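Side-chain contact in geranyltranstransferase (Agrobacterium tumefaciens, PDB 2H8O), which probably condenses isopentenyl diphosphate with geranyl diphosphate to give farnesyl diphosphate, as a member of the all-helical polyprenyl synthetase family: residues A[45-50]-A[85-90]. Residues are numbered along the deposited sequence; the frame is centred on the assembly and turned at random.
Sequences ENAAKT and GKRLRP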
ATOM      1  N   GLU A  45     -16.331  17.466 -14.595  1.00 18.42           N
ATOM      2  CA  GLU A  45     -15.140  18.331 -14.655  1.00 18.61           C
ATOM      3  C   GLU A  45     -14.020  17.786 -13.802  1.00 18.21           C
ATOM      4  O   GLU A  45     -12.862  17.711 -14.241  1.00 18.15           O
ATOM      5  CB  GLU A  45     -15.440  19.757 -14.167  1.00 18.72           C
ATOM      6  CG  GLU A  45     -16.252  20.578 -15.077  1.00 20.73           C
ATOM      7  CD  GLU A  45     -16.855  21.843 -14.412  1.00 20.96           C
ATOM      8  OE1 GLU A  45     -16.452  22.242 -13.297  1.00 26.44           O
ATOM      9  OE2 GLU A  45     -17.742  22.437 -15.033  1.00 23.86           O
ATOM     10  N   ASN A  46     -14.356  17.445 -12.563  1.00 16.65           N
ATOM     11  CA  ASN A  46     -13.365  16.917 -11.651  1.00 16.55           C
ATOM     12  C   ASN A  46     -12.897  15.553 -12.109  1.00 16.60           C
ATOM     13  O   ASN A  46     -11.748  15.207 -11.905  1.00 17.92           O
ATOM     14  CB  ASN A  46     -13.876  16.911 -10.187  1.00 17.25           C
ATOM     15  CG  ASN A  46     -13.943  18.313  -9.614  1.00 18.35           C
ATOM     16  OD1 ASN A  46     -13.367  19.262 -10.185  1.00 18.44           O
ATOM     17  ND2 ASN A  46     -14.653  18.470  -8.485  1.00 18.71           N
ATOM     18  N   ALA A  47     -13.803  14.770 -12.698  1.00 16.97           N
ATOM     19  CA  ALA A  47     -13.424  13.449 -13.223  1.00 16.26           C
ATOM     20  C   ALA A  47     -12.375  13.627 -14.308  1.00 16.78           C
ATOM     21  O   ALA A  47     -11.331  12.962 -14.309  1.00 17.03           O
ATOM     22  CB  ALA A  47     -14.639  12.708 -13.753  1.00 16.82           C
ATOM     23  N   ALA A  48     -12.633  14.541 -15.238  1.00 15.91           N
ATOM     24  CA  ALA A  48     -11.681  14.818 -16.316  1.00 15.53           C
ATOM     25  C   ALA A  48     -10.316  15.342 -15.817  1.00 15.30           C
ATOM     26  O   ALA A  48      -9.266  14.907 -16.289  1.00 15.84           O
ATOM     27  CB  ALA A  48     -12.293  15.774 -17.349  1.00 16.20           C
ATOM     28  N   LYS A  49     -10.319  16.275 -14.866  1.00 14.78           N
ATOM     29  CA  LYS A  49      -9.064  16.751 -14.277  1.00 15.78           C
ATOM     30  C   LYS A  49      -8.280  15.629 -13.615  1.00 15.93           C
ATOM     31  O   LYS A  49      -7.069  15.544 -13.759  1.00 16.09           O
ATOM     32  CB  LYS A  49      -9.348  17.829 -13.235  1.00 16.41           C
ATOM     33  CG  LYS A  49      -9.810  19.139 -13.816  1.00 18.45           C
ATOM     34  CD  LYS A  49      -9.966  20.200 -12.737  1.00 18.23           C
ATOM     35  CE  LYS A  49     -10.421  21.543 -13.303  1.00 22.35           C
ATOM     36  NZ  LYS A  49     -10.912  22.457 -12.214  1.00 27.05           N
ATOM     37  N   THR A  50      -8.989  14.791 -12.866  1.00 15.82           N
ATOM     38  CA  THR A  50      -8.354  13.698 -12.122  1.00 15.63           C
ATOM     39  C   THR A  50      -7.802  12.675 -13.119  1.00 15.97           C
ATOM     40  O   THR A  50      -6.673  12.225 -12.994  1.00 16.50           O
ATOM     41  CB  THR A  50      -9.327  13.032 -11.127  1.00 16.21           C
ATOM     42  OG1 THR A  50      -9.828  14.015 -10.202  1.00 14.88           O
ATOM     43  CG2 THR A  50      -8.621  11.944 -10.330  1.00 16.85           C
ATOM     44  N   GLY A  85     -15.005   4.034 -12.685  1.00 22.26           N
ATOM     45  CA  GLY A  85     -16.295   4.700 -12.501  1.00 21.99           C
ATOM     46  C   GLY A  85     -16.261   6.211 -12.607  1.00 21.68           C
ATOM     47  O   GLY A  85     -15.422   6.780 -13.291  1.00 23.02           O
ATOM     48  N   LYS A  86     -17.190   6.849 -11.894  1.00 21.93           N
ATOM     49  CA  LYS A  86     -17.502   8.254 -12.099  1.00 21.11           C
ATOM     50  C   LYS A  86     -16.659   9.248 -11.266  1.00 20.07           C
ATOM     51  O   LYS A  86     -16.878  10.461 -11.353  1.00 19.53           O
ATOM     52  CB  LYS A  86     -18.996   8.484 -11.825  1.00 23.31           C
ATOM     53  CG  LYS A  86     -19.927   7.693 -12.764  1.00 25.76           C
ATOM     54  CD  LYS A  86     -19.495   7.757 -14.221  1.00 29.70           C
ATOM     55  CE  LYS A  86     -20.631   7.411 -15.184  1.00 29.51           C
ATOM     56  NZ  LYS A  86     -21.536   8.584 -15.421  1.00 34.19           N
ATOM     57  N   ARG A  87     -15.694   8.748 -10.497  1.00 18.28           N
ATOM     58  CA  ARG A  87     -14.722   9.578  -9.801  1.00 16.96           C
ATOM     59  C   ARG A  87     -15.337  10.418  -8.665  1.00 16.01           C
ATOM     60  O   ARG A  87     -14.874  11.506  -8.364  1.00 16.57           O
ATOM     61  CB  ARG A  87     -13.944  10.483 -10.768  1.00 16.08           C
ATOM     62  CG  ARG A  87     -13.521   9.820 -12.059  1.00 15.99           C
ATOM     63  CD  ARG A  87     -12.647   8.578 -11.878  1.00 16.30           C
ATOM     64  NE  ARG A  87     -12.267   8.075 -13.189  1.00 15.95           N
ATOM     65  CZ  ARG A  87     -11.643   6.924 -13.433  1.00 16.42           C
ATOM     66  NH1 ARG A  87     -11.319   6.102 -12.449  1.00 16.54           N
ATOM     67  NH2 ARG A  87     -11.375   6.594 -14.693  1.00 18.19           N
ATOM     68  N   LEU A  88     -16.323   9.859  -7.981  1.00 15.55           N
ATOM     69  CA  LEU A  88     -16.900  10.527  -6.810  1.00 16.05           C
ATOM     70  C   LEU A  88     -15.866  10.795  -5.724  1.00 15.30           C
ATOM     71  O   LEU A  88     -15.909  11.833  -5.054  1.00 15.30           O
ATOM     72  CB  LEU A  88     -18.044   9.692  -6.235  1.00 16.59           C
ATOM     73  CG  LEU A  88     -18.690  10.262  -4.985  1.00 17.60           C
ATOM     74  CD1 LEU A  88     -19.342  11.602  -5.284  1.00 18.91           C
ATOM     75  CD2 LEU A  88     -19.692   9.274  -4.389  1.00 18.33           C
ATOM     76  N   ARG A  89     -14.962   9.845  -5.483  1.00 15.64           N
ATOM     77  CA  ARG A  89     -14.013  10.025  -4.379  1.00 15.84           C
ATOM     78  C   ARG A  89     -13.054  11.230  -4.617  1.00 16.28           C
ATOM     79  O   ARG A  89     -12.941  12.107  -3.754  1.00 16.61           O
ATOM     80  CB  ARG A  89     -13.300   8.710  -4.056  1.00 16.43           C
ATOM     81  CG  ARG A  89     -14.299   7.725  -3.456  1.00 16.64           C
ATOM     82  CD  ARG A  89     -13.822   6.290  -3.450  1.00 15.61           C
ATOM     83  NE  ARG A  89     -14.905   5.365  -3.096  1.00 16.96           N
ATOM     84  CZ  ARG A  89     -15.874   4.995  -3.925  1.00 16.75           C
ATOM     85  NH1 ARG A  89     -15.924   5.451  -5.184  1.00 18.81           N
ATOM     86  NH2 ARG A  89     -16.806   4.156  -3.508  1.00 18.77           N
ATOM     87  N   PRO A  90     -12.393  11.294  -5.792  1.00 16.38           N
ATOM     88  CA  PRO A  90     -11.654  12.517  -6.102  1.00 16.35           C
ATOM     89  C   PRO A  90     -12.498  13.795  -6.076  1.00 15.88           C
ATOM     90  O   PRO A  90     -12.014  14.835  -5.647  1.00 16.03           O
ATOM     91  CB  PRO A  90     -11.113  12.275  -7.514  1.00 17.35           C
ATOM     92  CG  PRO A  90     -11.405  10.927  -7.861  1.00 17.80           C
ATOM     93  CD  PRO A  90     -12.179  10.241  -6.802  1.00 16.57           C
TER
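Arg87 and Ala47 illustrate how a long side chain can spend its first carbons on a neighbouring helix and its charge elsewhere. CB of Arg87 lies 3.8 Å from CB of Ala47, and the next carbon, CG, comes closer, 3.5 Å from the same methyl. A bend at chi2 (-58°) turns the chain away from the alanine, and CD carries the guanidinium head toward its polar partners. NE forms a salt bridge with Glu51, NH1 pairs with Glu115 and NH2 bonds the carbonyl O of Val81; Gly85 O lies 3.4 Å above one face of the group, toward its rim. All three nitrogens are engaged, which should hold the head's rotation. A helical turn from Ala47, Thr50 crosses Pro90 at about a right angle, with OG1 3.5 Å and CG2 3.8 Å from Pro90 CB. Thr50 OG1 donates to Asn46 O at 2.8 Å, and Thr50 N reaches the same acceptor from the opposite face of the carbonyl plane. Segment 85-90 carries GKRLRP, the family's basic motif, which in relatives helps bind the diphosphate of isopentenyl diphosphate. With Arg87 at its N-cap, helix 88-99 starts against helix 34-57, while helix 104-125 touches Pro90 through Glu115.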